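Local coordinates for protein probable Ni/Fe-hydrogenase 1 B-type cytochrome subunit (Escherichia coli K-12, PDB 6G94) that probably serves as the haem-binding b-type cytochrome of hydrogenase 1 in the inner membrane, carrying electrons for the Ni/Fe enzyme, at residues F134-F137 / L138-F142. Sequence-based numbering, arbitrary orientation.
Sequences FGYF and LMSVF
S140 turns back along its own helix to Y136, one turn earlier, and both its backbone N and its side chain end on the same carbonyl oxygen. Its CB sits 3.7 Å from Y136 O and close to F137 O as well, against the carbonyls of the preceding turn. From there OG lies beside the backbone N, anti to the carbonyl carbon (chi1 -56°), which brings it to 3.0 Å from Y136 O in a hydrogen bond given by the hydroxyl. The amide S140 N makes the regular helical bond to that oxygen, almost straight at 177°, and the two donors arrive from opposite faces of the carbonyl plane. OG also lies 4.1 Å from CE1 of the Y136 ring, at an oblique angle. With an alanine here the hydroxyl donor is gone, and Y136 O would probably be left with the amide as its one donor within this turn, and CE1 of the Y136 ring without the hydroxyl beside it.

Round the helix F134 and L138 make the apolar touch: L138 CD2 reaches CE2 of F134 at 4.1 Å, the two side chains crossing obliquely. Carbonyl oxygens take the other contacts. CG2 of V141 rests 3.3 Å from F137 O, while G135 O accepts M139 N, and CG of M139 approaches the same oxygen. These turns belong to helix 130-151, predicted to span the membrane; S140 and V141 touch helix 55-83, and M139 touches helix 177-203.

The side chain of S140 is about 6 Å from the bound haem, yet its hydroxyl is spent on the helix backbone: a polar group in the buried interior of the bundle is satisfied locally, by a carbonyl of its own helix.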
# COMPACT_ATOMS: atom_id res chain seq x y z
N PHE I 134 18.07 55.01 -8.71
CA PHE I 134 18.98 54.57 -9.76
C PHE I 134 19.36 53.11 -9.53
O PHE I 134 19.30 52.28 -10.44
CB PHE I 134 20.23 55.47 -9.84
CG PHE I 134 21.32 54.92 -10.74
CD1 PHE I 134 21.25 55.09 -12.12
CD2 PHE I 134 22.42 54.22 -10.20
CE1 PHE I 134 22.24 54.56 -12.95
CE2 PHE I 134 23.41 53.70 -11.03
CZ PHE I 134 23.32 53.87 -12.41
N GLY I 135 19.72 52.78 -8.30
CA GLY I 135 20.08 51.42 -7.96
C GLY I 135 18.93 50.48 -8.21
O GLY I 135 19.13 49.33 -8.54
N TYR I 136 17.72 51.00 -8.06
CA TYR I 136 16.52 50.22 -8.24
C TYR I 136 16.35 49.82 -9.69
O TYR I 136 16.00 48.69 -9.98
CB TYR I 136 15.31 51.02 -7.76
CG TYR I 136 13.99 50.37 -8.04
CD1 TYR I 136 13.34 50.56 -9.25
CD2 TYR I 136 13.37 49.61 -7.07
CE1 TYR I 136 12.12 49.96 -9.50
CE2 TYR I 136 12.15 49.01 -7.31
CZ TYR I 136 11.53 49.19 -8.52
OH TYR I 136 10.32 48.59 -8.75
N PHE I 137 16.61 50.76 -10.59
CA PHE I 137 16.54 50.48 -12.01
C PHE I 137 17.74 49.70 -12.49
O PHE I 137 17.71 49.11 -13.54
CB PHE I 137 16.41 51.77 -12.80
CG PHE I 137 15.00 52.29 -12.90
CD1 PHE I 137 13.92 51.43 -13.05
CD2 PHE I 137 14.76 53.65 -12.84
CE1 PHE I 137 12.63 51.90 -13.13
CE2 PHE I 137 13.48 54.13 -12.93
CZ PHE I 137 12.41 53.26 -13.08
N LEU I 138 18.79 49.70 -11.70
CA LEU I 138 19.98 48.95 -12.03
C LEU I 138 19.80 47.50 -11.65
O LEU I 138 20.33 46.62 -12.29
CB LEU I 138 21.17 49.54 -11.29
CG LEU I 138 22.53 48.96 -11.66
CD1 LEU I 138 22.78 49.14 -13.14
CD2 LEU I 138 23.61 49.65 -10.87
N MET I 139 19.05 47.27 -10.59
CA MET I 139 18.74 45.93 -10.12
C MET I 139 17.82 45.27 -11.17
O MET I 139 18.17 44.22 -11.69
CB MET I 139 18.04 45.96 -8.78
CG MET I 139 18.96 46.23 -7.61
SD MET I 139 20.02 44.82 -7.33
CE MET I 139 21.44 45.18 -8.36
N SER I 140 16.68 45.91 -11.48
CA SER I 140 15.72 45.47 -12.47
C SER I 140 16.41 44.98 -13.73
O SER I 140 16.01 43.97 -14.28
CB SER I 140 14.76 46.61 -12.81
OG SER I 140 14.12 47.08 -11.64
N VAL I 141 17.45 45.67 -14.17
CA VAL I 141 18.16 45.32 -15.39
C VAL I 141 19.04 44.12 -15.15
O VAL I 141 19.25 43.29 -16.04
CB VAL I 141 18.98 46.50 -15.93
CG1 VAL I 141 19.91 46.07 -17.05
CG2 VAL I 141 18.04 47.60 -16.43
N PHE I 142 19.52 44.00 -13.92
CA PHE I 142 20.31 42.85 -13.51
C PHE I 142 19.39 41.64 -13.42
O PHE I 142 19.73 40.55 -13.90
CB PHE I 142 21.03 43.13 -12.17
CG PHE I 142 21.87 41.98 -11.68
CD1 PHE I 142 23.09 41.68 -12.31
CD2 PHE I 142 21.45 41.19 -10.61
CE1 PHE I 142 23.87 40.61 -11.88
CE2 PHE I 142 22.22 40.12 -10.18
CZ PHE I 142 23.43 39.84 -10.81